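Local coordinates for type 3 secretion system regulator YopR (Yersinia pestis, PDB 1Z21), which may regulate assembly of the type III secretion injectisome, possibly by controlling secretion or polymerization of the needle subunit YscF, and is involved in pathogenesis, at residues W14-Y18 / K71-I76; P34-L39 / V62-F66; D55-R60 / L99-E103. All coordinates share one frame; numbering follows the deposited sequence.

Interaction 1: residues W14-Y18 / K71-I76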
# COMPACT_ATOMS: atom_id res chain seq x y z
N TRP A 14 12.98 -4.93 -0.29
CA TRP A 14 12.24 -5.97 0.40
C TRP A 14 13.21 -6.90 1.13
O TRP A 14 12.91 -7.36 2.23
CB TRP A 14 11.33 -6.75 -0.55
CG TRP A 14 10.02 -6.06 -0.83
CD1 TRP A 14 9.58 -5.59 -2.04
CD2 TRP A 14 8.97 -5.78 0.10
NE1 TRP A 14 8.33 -5.04 -1.91
CE2 TRP A 14 7.93 -5.13 -0.60
CE3 TRP A 14 8.80 -6.00 1.48
CZ2 TRP A 14 6.75 -4.72 0.01
CZ3 TRP A 14 7.62 -5.58 2.10
CH2 TRP A 14 6.61 -4.95 1.36
N GLN A 15 14.37 -7.16 0.52
CA GLN A 15 15.41 -7.98 1.13
C GLN A 15 15.82 -7.40 2.47
O GLN A 15 15.88 -8.13 3.46
CB GLN A 15 16.65 -8.07 0.22
CG GLN A 15 16.51 -9.03 -0.95
CD GLN A 15 17.60 -8.82 -2.00
OE1 GLN A 15 18.68 -8.29 -1.69
NE2 GLN A 15 17.32 -9.22 -3.24
N GLN A 16 16.08 -6.10 2.49
CA GLN A 16 16.51 -5.43 3.71
C GLN A 16 15.37 -5.35 4.72
O GLN A 16 15.60 -5.47 5.92
CB GLN A 16 17.07 -4.03 3.44
CG GLN A 16 18.47 -4.01 2.86
CD GLN A 16 19.50 -4.77 3.69
OE1 GLN A 16 19.73 -4.42 4.85
NE2 GLN A 16 20.10 -5.81 3.10
N TYR A 17 14.15 -5.16 4.25
CA TYR A 17 13.02 -5.09 5.17
C TYR A 17 12.84 -6.42 5.91
O TYR A 17 12.78 -6.43 7.13
CB TYR A 17 11.72 -4.73 4.45
CG TYR A 17 10.53 -4.81 5.36
CD1 TYR A 17 10.33 -3.86 6.35
CD2 TYR A 17 9.62 -5.87 5.27
CE1 TYR A 17 9.25 -3.95 7.22
CE2 TYR A 17 8.55 -5.96 6.13
CZ TYR A 17 8.37 -5.01 7.10
OH TYR A 17 7.30 -5.10 7.95
N TYR A 18 12.77 -7.53 5.18
CA TYR A 18 12.44 -8.83 5.78
C TYR A 18 13.58 -9.39 6.63
O TYR A 18 13.34 -10.10 7.60
CB TYR A 18 12.05 -9.85 4.71
CG TYR A 18 10.62 -9.68 4.22
CD1 TYR A 18 9.55 -9.66 5.11
CD2 TYR A 18 10.35 -9.53 2.87
CE1 TYR A 18 8.25 -9.48 4.66
CE2 TYR A 18 9.05 -9.37 2.41
CZ TYR A 18 8.00 -9.34 3.30
OH TYR A 18 6.71 -9.18 2.85
N LYS A 71 1.59 -11.14 1.45
CA LYS A 71 1.87 -10.41 2.68
C LYS A 71 2.52 -9.04 2.44
O LYS A 71 2.48 -8.19 3.32
CB LYS A 71 2.74 -11.25 3.63
CG LYS A 71 4.13 -11.57 3.08
CD LYS A 71 4.96 -12.46 4.01
CE LYS A 71 6.15 -13.08 3.28
NZ LYS A 71 7.37 -13.14 4.14
N ARG A 72 3.12 -8.83 1.27
CA ARG A 72 3.66 -7.50 0.92
C ARG A 72 2.57 -6.44 0.86
O ARG A 72 2.77 -5.30 1.28
CB ARG A 72 4.43 -7.53 -0.40
CG ARG A 72 5.74 -8.25 -0.26
CD ARG A 72 6.52 -8.41 -1.54
NE ARG A 72 7.65 -9.30 -1.27
CZ ARG A 72 8.68 -9.46 -2.07
NH1 ARG A 72 8.76 -8.81 -3.20
NH2 ARG A 72 9.65 -10.29 -1.71
N TRP A 73 1.40 -6.83 0.33
CA TRP A 73 0.27 -5.91 0.27
C TRP A 73 -0.13 -5.41 1.67
O TRP A 73 -0.41 -4.23 1.84
CB TRP A 73 -0.93 -6.57 -0.41
CG TRP A 73 -0.83 -6.64 -1.91
CD1 TRP A 73 0.28 -6.50 -2.68
CD2 TRP A 73 -1.91 -6.91 -2.82
NE1 TRP A 73 -0.03 -6.64 -4.01
CE2 TRP A 73 -1.37 -6.88 -4.12
CE3 TRP A 73 -3.28 -7.13 -2.66
CZ2 TRP A 73 -2.15 -7.10 -5.26
CZ3 TRP A 73 -4.05 -7.35 -3.80
CH2 TRP A 73 -3.49 -7.33 -5.07
N GLU A 74 -0.16 -6.31 2.64
CA GLU A 74 -0.57 -5.98 4.00
C GLU A 74 0.40 -4.98 4.64
O GLU A 74 -0.02 -4.00 5.20
CB GLU A 74 -0.65 -7.24 4.86
CG GLU A 74 -1.81 -8.15 4.48
CD GLU A 74 -1.70 -9.54 5.06
OE1 GLU A 74 -0.65 -9.89 5.64
OE2 GLU A 74 -2.68 -10.29 4.93
N ALA A 75 1.70 -5.22 4.48
CA ALA A 75 2.71 -4.30 5.01
C ALA A 75 2.64 -2.94 4.34
O ALA A 75 2.71 -1.91 5.01
CB ALA A 75 4.09 -4.90 4.84
N ILE A 76 2.54 -2.94 3.02
CA ILE A 76 2.44 -1.71 2.26
C ILE A 76 1.20 -0.91 2.68
O ILE A 76 1.31 0.28 2.95
CB ILE A 76 2.45 -1.98 0.74
CG1 ILE A 76 3.84 -2.47 0.29
CG2 ILE A 76 2.00 -0.75 -0.06
CD1 ILE A 76 4.94 -1.41 0.28
O HOH W 1 4.95 -8.34 5.04
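W14-Y18 and K71-I76 are pieces of two helices that cross nearly at right angles, 79° between their N-to-C directions, with W14 facing R72 and Y17 facing A75. The segment axes come no closer than 13.2 Å, so long side chains have to bridge the gap. This packing joins helix 6-19 to helix 71-82 in the five-helix core domain of YopR. R72 lies along one face of the W14 indole. Its chain, extended from CG to NE, puts CG over the six-membered ring, 3.7 Å from that ring's centroid, in a CH-pi contact. Farther out, the guanidinium rests flat on the five-membered ring, planes 18° apart, as a stacked cation-pi pair with R72 CZ 4.1 Å from the ring centroid. Both polar ends are held from outside: R72 NH1 makes a salt bridge to E11 on the helix of W14, and W14 NE1 is hydrogen-bonded to D67 OD1. The two bonds would fix the slide of guanidinium over indole. At the indole edge, near the ring plane, W14 CZ2 meets I76 CG1 at 3.7 Å and CH2 touches A75 CB. Y18 closes the more exposed side. K71 reaches it from the opposite direction, its CG set between backbone N and carbonyl carbon (chi1 63°), and brings NZ over one face of the phenol, 4.1 Å from the ring centroid. Y17 CD2 lies over the other face of that phenol, while R72 NE sits in plane at its edge. The Y18 hydroxyl oxygen packs 3.4 Å from R72 CG. One water also ties it to the facing helix, standing 2.9 Å from Y18 OH and donating to K71 O.

Interaction 2: residues P34-L39 / V62-F66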
# COMPACT_ATOMS: atom_id res chain seq x y z
N PRO A 34 6.10 5.37 -3.27
CA PRO A 34 5.45 5.46 -4.58
C PRO A 34 4.02 4.91 -4.58
O PRO A 34 3.20 5.36 -5.38
CB PRO A 34 6.35 4.61 -5.49
CG PRO A 34 7.05 3.69 -4.58
CD PRO A 34 7.26 4.47 -3.32
N VAL A 35 3.72 3.97 -3.68
CA VAL A 35 2.39 3.38 -3.64
C VAL A 35 1.40 4.38 -3.08
O VAL A 35 0.31 4.54 -3.63
CB VAL A 35 2.36 2.08 -2.81
CG1 VAL A 35 1.00 1.41 -2.94
CG2 VAL A 35 3.48 1.14 -3.28
N ARG A 36 1.78 5.04 -1.99
CA ARG A 36 0.99 6.11 -1.41
C ARG A 36 0.75 7.20 -2.44
O ARG A 36 -0.38 7.65 -2.62
CB ARG A 36 1.68 6.68 -0.17
CG ARG A 36 0.83 7.72 0.56
CD ARG A 36 1.53 8.38 1.72
NE ARG A 36 1.96 7.42 2.74
CZ ARG A 36 3.22 7.14 3.05
NH1 ARG A 36 4.23 7.72 2.41
NH2 ARG A 36 3.48 6.26 4.00
N GLU A 37 1.80 7.63 -3.13
CA GLU A 37 1.66 8.67 -4.18
C GLU A 37 0.64 8.26 -5.24
O GLU A 37 -0.21 9.06 -5.64
CB GLU A 37 3.02 8.99 -4.82
CG GLU A 37 3.93 9.73 -3.85
CD GLU A 37 5.38 9.88 -4.32
OE1 GLU A 37 5.83 9.14 -5.23
OE2 GLU A 37 6.07 10.74 -3.74
N ALA A 38 0.70 7.01 -5.69
CA ALA A 38 -0.21 6.53 -6.72
C ALA A 38 -1.65 6.45 -6.20
O ALA A 38 -2.60 6.74 -6.93
CB ALA A 38 0.25 5.19 -7.24
N LEU A 39 -1.81 6.06 -4.94
CA LEU A 39 -3.14 5.94 -4.34
C LEU A 39 -3.74 7.31 -4.07
O LEU A 39 -4.92 7.52 -4.25
CB LEU A 39 -3.07 5.12 -3.05
CG LEU A 39 -2.91 3.60 -3.23
CD1 LEU A 39 -2.63 2.94 -1.91
CD2 LEU A 39 -4.14 2.96 -3.87
N VAL A 62 -3.60 -0.80 -8.29
CA VAL A 62 -2.46 0.02 -7.89
C VAL A 62 -1.42 -0.82 -7.12
O VAL A 62 -0.24 -0.78 -7.42
CB VAL A 62 -2.88 1.25 -7.04
CG1 VAL A 62 -1.64 2.03 -6.60
CG2 VAL A 62 -3.82 2.16 -7.84
N LEU A 63 -1.86 -1.60 -6.14
CA LEU A 63 -0.92 -2.43 -5.38
C LEU A 63 -0.14 -3.35 -6.30
O LEU A 63 1.08 -3.50 -6.14
CB LEU A 63 -1.65 -3.24 -4.30
CG LEU A 63 -2.33 -2.46 -3.17
CD1 LEU A 63 -3.01 -3.42 -2.21
CD2 LEU A 63 -1.35 -1.57 -2.41
N GLN A 64 -0.83 -3.95 -7.28
CA GLN A 64 -0.24 -4.89 -8.24
C GLN A 64 0.82 -4.25 -9.13
O GLN A 64 1.69 -4.95 -9.65
CB GLN A 64 -1.33 -5.52 -9.12
CG GLN A 64 -0.84 -6.63 -10.07
CD GLN A 64 -0.14 -7.77 -9.34
OE1 GLN A 64 1.00 -8.15 -9.68
NE2 GLN A 64 -0.80 -8.32 -8.34
N GLN A 65 0.73 -2.94 -9.34
CA GLN A 65 1.74 -2.22 -10.12
C GLN A 65 3.13 -2.34 -9.50
O GLN A 65 4.15 -2.24 -10.20
CB GLN A 65 1.40 -0.73 -10.24
CG GLN A 65 0.26 -0.37 -11.22
CD GLN A 65 -0.21 1.09 -11.08
OE1 GLN A 65 0.56 1.96 -10.65
NE2 GLN A 65 -1.46 1.35 -11.41
N PHE A 66 3.17 -2.52 -8.18
CA PHE A 66 4.41 -2.48 -7.40
C PHE A 66 4.83 -3.84 -6.85
O PHE A 66 6.02 -4.16 -6.86
CB PHE A 66 4.25 -1.49 -6.25
CG PHE A 66 4.10 -0.08 -6.71
CD1 PHE A 66 5.22 0.66 -7.07
CD2 PHE A 66 2.85 0.50 -6.84
CE1 PHE A 66 5.10 1.95 -7.53
CE2 PHE A 66 2.72 1.81 -7.29
CZ PHE A 66 3.85 2.53 -7.64
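An antiparallel helix pair in the alpha-helical core domain of YopR brings P34-L39 of helix 25-43 against V62-F66 of helix 52-66. The two segments run at 150° with axes 9.9 Å apart at their closest, V35 opposite L63 and L39 opposite V62. V35 uses both branches, one on F66 and one on L63. Its CG2 sits over one face of the F66 ring, displaced toward the rim, in a CH-pi contact 3.9 Å from the ring centroid and 24° off the normal. The other methyl, CG1, is placed anti to the backbone N (chi1 -173°) and meets L63 CD2 at 3.8 Å, the two side chains crossing at about a right angle. F66 reaches back across the start of the facing segment: P34 CB approaches its CE1 obliquely at 3.6 Å, A38 CB lies at the ring edge, near its plane, and F66 CZ also comes near P34 O. One turn before F66, V62 CG1 fits between two partners, 3.7 Å from A38 CB and 3.8 Å from L39 CD2. The small A38 side chain points toward the other helix and meets the V62 methyl directly. Around this seam, R10 of helix 6-19 touches both V35 and F66. Helix 25-43 is kinked at P34 and V35, whose backbone N atoms make no bond to the preceding turn. The side chains meet across the pair through aliphatic and aromatic carbon, so it is held by apolar burial and shape fit rather than by directional polar bonds.

Interaction 3: residues D55-R60 / L99-E103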
# COMPACT_ATOMS: atom_id res chain seq x y z
N ASP A 55 -14.04 0.70 -5.92
CA ASP A 55 -12.80 1.23 -5.37
C ASP A 55 -11.79 0.14 -5.00
O ASP A 55 -10.59 0.36 -5.09
CB ASP A 55 -13.08 2.07 -4.13
CG ASP A 55 -13.78 3.37 -4.43
OD1 ASP A 55 -13.72 3.85 -5.58
OD2 ASP A 55 -14.40 3.99 -3.54
N LEU A 56 -12.26 -1.00 -4.53
CA LEU A 56 -11.34 -2.05 -4.11
C LEU A 56 -10.58 -2.64 -5.29
O LEU A 56 -9.37 -2.78 -5.19
CB LEU A 56 -12.03 -3.12 -3.26
CG LEU A 56 -12.40 -2.61 -1.86
CD1 LEU A 56 -13.26 -3.61 -1.12
CD2 LEU A 56 -11.15 -2.26 -1.04
N PRO A 57 -11.24 -3.00 -6.39
CA PRO A 57 -10.51 -3.40 -7.60
C PRO A 57 -9.49 -2.37 -8.06
O PRO A 57 -8.40 -2.77 -8.48
CB PRO A 57 -11.62 -3.58 -8.63
CG PRO A 57 -12.77 -3.99 -7.83
CD PRO A 57 -12.69 -3.17 -6.56
N GLU A 58 -9.83 -1.09 -8.00
CA GLU A 58 -8.89 -0.03 -8.39
C GLU A 58 -7.69 -0.03 -7.44
O GLU A 58 -6.54 0.05 -7.87
CB GLU A 58 -9.58 1.34 -8.37
CG GLU A 58 -10.54 1.52 -9.53
CD GLU A 58 -11.35 2.81 -9.46
OE1 GLU A 58 -11.16 3.61 -8.52
OE2 GLU A 58 -12.18 3.03 -10.38
N LEU A 59 -7.96 -0.10 -6.14
CA LEU A 59 -6.91 -0.12 -5.12
C LEU A 59 -5.98 -1.31 -5.32
O LEU A 59 -4.76 -1.16 -5.25
CB LEU A 59 -7.52 -0.14 -3.72
CG LEU A 59 -6.55 -0.27 -2.54
CD1 LEU A 59 -6.91 0.71 -1.43
CD2 LEU A 59 -6.52 -1.69 -2.01
N ARG A 60 -6.54 -2.49 -5.58
CA ARG A 60 -5.73 -3.69 -5.79
C ARG A 60 -4.90 -3.57 -7.07
O ARG A 60 -3.77 -4.02 -7.10
CB ARG A 60 -6.59 -4.94 -5.79
CG ARG A 60 -7.32 -5.12 -4.48
CD ARG A 60 -7.96 -6.47 -4.30
NE ARG A 60 -9.18 -6.60 -5.08
CZ ARG A 60 -10.42 -6.60 -4.60
NH1 ARG A 60 -10.68 -6.43 -3.31
NH2 ARG A 60 -11.44 -6.76 -5.43
N LEU A 99 -10.95 2.79 2.67
CA LEU A 99 -10.67 1.83 1.60
C LEU A 99 -9.62 0.82 2.01
O LEU A 99 -9.76 -0.38 1.77
CB LEU A 99 -10.14 2.57 0.37
CG LEU A 99 -10.81 2.39 -0.97
CD1 LEU A 99 -12.33 2.46 -0.83
CD2 LEU A 99 -10.28 3.49 -1.89
N ILE A 100 -8.53 1.32 2.59
CA ILE A 100 -7.42 0.49 3.00
C ILE A 100 -7.88 -0.50 4.04
O ILE A 100 -7.58 -1.69 3.97
CB ILE A 100 -6.27 1.35 3.54
CG1 ILE A 100 -5.57 2.03 2.36
CG2 ILE A 100 -5.28 0.49 4.33
CD1 ILE A 100 -4.49 3.01 2.77
N ASN A 101 -8.64 -0.02 5.00
CA ASN A 101 -9.12 -0.88 6.05
C ASN A 101 -10.07 -1.97 5.54
O ASN A 101 -10.04 -3.08 6.04
CB ASN A 101 -9.68 -0.04 7.20
CG ASN A 101 -8.56 0.72 7.96
OD1 ASN A 101 -7.57 0.11 8.42
ND2 ASN A 101 -8.68 2.04 8.06
N LYS A 102 -10.87 -1.68 4.51
CA LYS A 102 -11.73 -2.70 3.91
C LYS A 102 -10.91 -3.78 3.20
O LYS A 102 -11.21 -4.96 3.31
CB LYS A 102 -12.75 -2.07 2.96
CG LYS A 102 -13.79 -1.25 3.68
CD LYS A 102 -15.02 -1.05 2.87
CE LYS A 102 -16.02 -0.17 3.59
NZ LYS A 102 -16.66 -0.89 4.72
N GLU A 103 -9.86 -3.38 2.48
CA GLU A 103 -8.95 -4.36 1.87
C GLU A 103 -8.21 -5.18 2.91
O GLU A 103 -8.03 -6.38 2.73
CB GLU A 103 -7.96 -3.68 0.92
CG GLU A 103 -6.98 -4.64 0.22
CD GLU A 103 -7.65 -5.71 -0.65
OE1 GLU A 103 -8.81 -5.53 -1.08
OE2 GLU A 103 -7.00 -6.74 -0.92
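R60 and E103 meet in a salt bridge, R60 NH1 to E103 OE1 at 3.0 Å with an N-H...O angle of 160°. The oxygen offers its syn lone pair and lies close to the guanidinium plane, although carboxylate and guanidinium planes are turned 58° apart. E103 CG, anti to the backbone N, rests on L59 CD2 at 3.7 Å, and a bend at chi2 turns the carboxylate to R60. L56 CD2 lies against the backbone of the facing helix, 3.7 Å from L99 O and near E103 N. At the other end D55 CB packs tightly on L99 CD1, 3.4 Å away, the side chains crossing at about a right angle. L59 CD1 reaches L99 CB and I100 CG1. The D55 carboxylate is positioned by outside partners, its OD2 hydrogen-bonded to Y95 OH and V51 N. The segments D55-R60 and L99-E103 cross at 84°, with axes 10.2 Å apart at their closest, joining helix 52-66 to helix 94-107. F43 of helix 25-43 touches D55 and L99, whereas helix 71-82 packs on I100 through V80 and L81 and on E103 through L77.

How the interactions relate
Interaction 2 is the most central of the three and is wholly apolar in its side-chain contacts. Interactions 1 and 3 lie on opposite sides of the chain's centre, and each adds charge: arginine and lysine over aromatic faces in the partly exposed interaction 1, an arginine-glutamate salt bridge at the margin of the more buried interaction 3. Helix 52-66 is shared by interactions 2 and 3, where L39 CD2 packs against L59 CG. Helix 71-82 links interaction 1 to both others: I76 touches V35 and L63, while W73, turned away from helix 6-19, packs on L63, Q64, R60 and E103. With these W73 and I76 contacts, the three interactions connect all five helices.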